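Putative methyl-accepting chemotaxis signal transduction protein (Campylobacter jejuni, PDB 6W3X) probably senses small amino-acid ligands such as valine through a double Cache (dCache) domain and passes the signal on to the chemotaxis machinery. Local coordinates at residues Asn77-Tyr82 with Thr134-Tyr139. Residues are numbered along the deposited sequence; the frame is centred on the assembly and turned at random.
Sequences NALNVY and TVLKQY. With VAL (valine), chain C.
L79, in the conformer described, and L136 meet methyl to methyl, CD1 to CD1 at 3.6 Å, and form the tight apolar centre of this contact. Because CG of L79 lies anti to the backbone N (chi1 -167°), its isobutyl group reaches across to the loop, and branched leucine suits a place where CD1 meets L136 while CD2 rests on CB of Q138. The looser, solvent side belongs to Q138, whose extended chain brings NE2 within 3.8 Å of L79 CD1; its amide suits the exposed rim. No hydrogen bond joins the segments. N80 OD1 is buried against V135 CG1 (3.8 Å) without a polar partner, whereas ND2 is held by D133 and D160, which also bind the ligand amino acid. Bound valine lies beside N80 and V135, its CG2 3.5 Å above the Y82 ring plane, toward the rim. T134 N gives valine O a nearly straight bond (3.2 Å, 175°). The contact lies next to the valine site of a Cache sensor domain and joins the turn between helix 58-76 and strand 80-84, with that strand's first residue, to the loop between strands 126-132 and 139-149.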
loop_
_atom_site.group_PDB
_atom_site.type_symbol
_atom_site.label_atom_id
_atom_site.label_comp_id
_atom_site.label_asym_id
_atom_site.label_seq_id
_atom_site.Cartn_x
_atom_site.Cartn_y
_atom_site.Cartn_z
ATOM N N ASN A 77 8.361 12.317 -4.607
ATOM C CA ASN A 77 8.626 11.504 -5.802
ATOM C C ASN A 77 7.432 10.582 -6.089
ATOM O O ASN A 77 7.603 9.410 -6.398
ATOM C CB ASN A 77 9.932 10.735 -5.699
ATOM C CG ASN A 77 10.360 10.166 -7.020
ATOM O OD1 ASN A 77 10.052 10.714 -8.069
ATOM N ND2 ASN A 77 11.031 9.023 -6.975
ATOM N N ALA A 78 6.233 11.154 -6.091
ATOM C CA ALA A 78 5.053 10.414 -6.540
ATOM C C ALA A 78 5.062 10.283 -8.070
ATOM O O ALA A 78 5.751 11.036 -8.788
ATOM C CB ALA A 78 3.775 11.074 -6.057
ATOM N N LEU A 79 4.295 9.325 -8.570
ATOM C CA LEU A 79 4.198 9.134 -10.007
ATOM C C LEU A 79 3.244 10.126 -10.677
ATOM O O LEU A 79 3.545 10.700 -11.704
ATOM C CB LEU A 79 3.796 7.701 -10.277
ATOM C CG LEU A 79 3.955 7.274 -11.725
ATOM C CD1 LEU A 79 5.438 7.252 -12.091
ATOM C CD2 LEU A 79 3.259 5.929 -11.973
ATOM N N ASN A 80 2.108 10.354 -10.020
ATOM C CA ASN A 80 1.078 11.278 -10.514
ATOM C C ASN A 80 0.441 11.919 -9.303
ATOM O O ASN A 80 0.200 11.207 -8.297
ATOM C CB ASN A 80 -0.038 10.598 -11.343
ATOM C CG ASN A 80 0.458 9.906 -12.570
ATOM O OD1 ASN A 80 0.966 10.544 -13.509
ATOM N ND2 ASN A 80 0.272 8.586 -12.593
ATOM N N VAL A 81 0.073 13.202 -9.417
ATOM C CA VAL A 81 -0.744 13.863 -8.400
ATOM C C VAL A 81 -1.755 14.694 -9.206
ATOM O O VAL A 81 -1.379 15.400 -10.148
ATOM C CB VAL A 81 0.107 14.737 -7.480
ATOM C CG1 VAL A 81 -0.766 15.507 -6.496
ATOM C CG2 VAL A 81 1.143 13.924 -6.720
ATOM N N TYR A 82 -3.032 14.592 -8.840
ATOM C CA TYR A 82 -4.061 15.074 -9.755
ATOM C C TYR A 82 -5.330 15.447 -9.006
ATOM O O TYR A 82 -5.582 15.013 -7.887
ATOM C CB TYR A 82 -4.317 14.013 -10.850
ATOM C CG TYR A 82 -4.500 12.615 -10.362
ATOM C CD1 TYR A 82 -3.402 11.808 -10.139
ATOM C CD2 TYR A 82 -5.765 12.050 -10.187
ATOM C CE1 TYR A 82 -3.560 10.491 -9.728
ATOM C CE2 TYR A 82 -5.962 10.750 -9.765
ATOM C CZ TYR A 82 -4.822 9.942 -9.592
ATOM O OH TYR A 82 -5.005 8.636 -9.249
ATOM N N THR A 134 -3.167 4.180 -15.966
ATOM C CA THR A 134 -3.297 4.423 -17.409
ATOM C C THR A 134 -2.297 5.439 -17.969
ATOM O O THR A 134 -1.936 5.394 -19.157
ATOM C CB THR A 134 -4.738 4.777 -17.809
ATOM O OG1 THR A 134 -5.140 5.968 -17.149
ATOM C CG2 THR A 134 -5.659 3.691 -17.353
ATOM N N VAL A 135 -1.863 6.384 -17.141
ATOM C CA VAL A 135 -1.051 7.480 -17.639
ATOM C C VAL A 135 0.381 7.055 -17.956
ATOM O O VAL A 135 0.879 7.149 -19.067
ATOM C CB VAL A 135 -1.124 8.698 -16.673
ATOM C CG1 VAL A 135 -0.158 9.804 -17.116
ATOM C CG2 VAL A 135 -2.542 9.266 -16.624
ATOM N N LEU A 136 1.034 6.551 -16.930
ATOM C CA LEU A 136 2.420 6.152 -17.011
ATOM C C LEU A 136 2.645 4.651 -17.033
ATOM O O LEU A 136 3.774 4.204 -17.161
ATOM C CB LEU A 136 3.236 6.839 -15.929
ATOM C CG LEU A 136 3.439 8.330 -16.169
ATOM C CD1 LEU A 136 4.073 9.012 -14.976
ATOM C CD2 LEU A 136 4.271 8.578 -17.410
ATOM N N LYS A 137 1.581 3.857 -16.944
ATOM C CA LYS A 137 1.685 2.444 -17.241
ATOM C C LYS A 137 2.620 1.727 -16.271
ATOM O O LYS A 137 3.380 0.821 -16.637
ATOM C CB LYS A 137 2.165 2.243 -18.687
ATOM C CG LYS A 137 1.547 3.258 -19.646
ATOM C CD LYS A 137 0.085 2.982 -19.843
ATOM C CE LYS A 137 -0.355 3.605 -21.165
ATOM N NZ LYS A 137 -1.829 3.765 -21.275
ATOM N N GLN A 138 2.538 2.126 -15.020
ATOM C CA GLN A 138 3.208 1.439 -13.902
ATOM C C GLN A 138 2.153 1.021 -12.901
ATOM O O GLN A 138 1.100 1.676 -12.804
ATOM C CB GLN A 138 4.256 2.328 -13.223
ATOM C CG GLN A 138 5.408 2.661 -14.128
ATOM C CD GLN A 138 6.420 3.553 -13.477
ATOM O OE1 GLN A 138 6.704 3.415 -12.277
ATOM N NE2 GLN A 138 6.943 4.502 -14.245
ATOM N N TYR A 139 2.425 -0.008 -12.116
ATOM C CA TYR A 139 1.526 -0.406 -11.032
ATOM C C TYR A 139 1.639 0.581 -9.880
ATOM O O TYR A 139 2.762 0.902 -9.442
ATOM C CB TYR A 139 1.786 -1.840 -10.594
ATOM C CG TYR A 139 1.354 -2.832 -11.639
ATOM C CD1 TYR A 139 0.040 -3.224 -11.710
ATOM C CD2 TYR A 139 2.238 -3.300 -12.608
ATOM C CE1 TYR A 139 -0.416 -4.064 -12.713
ATOM C CE2 TYR A 139 1.789 -4.091 -13.654
ATOM C CZ TYR A 139 0.471 -4.503 -13.695
ATOM O OH TYR A 139 0.097 -5.304 -14.756
HETATM N N VAL C . -3.843 6.527 -12.089
HETATM C CA VAL C . -5.076 7.188 -12.584
HETATM C C VAL C . -5.906 6.133 -13.303
HETATM O O VAL C . -5.290 5.225 -13.864
HETATM C CB VAL C . -4.780 8.352 -13.566
HETATM C CG1 VAL C . -6.033 9.180 -13.790
HETATM C CG2 VAL C . -3.707 9.300 -13.051
HETATM O OXT VAL C . -7.136 6.241 -13.327
#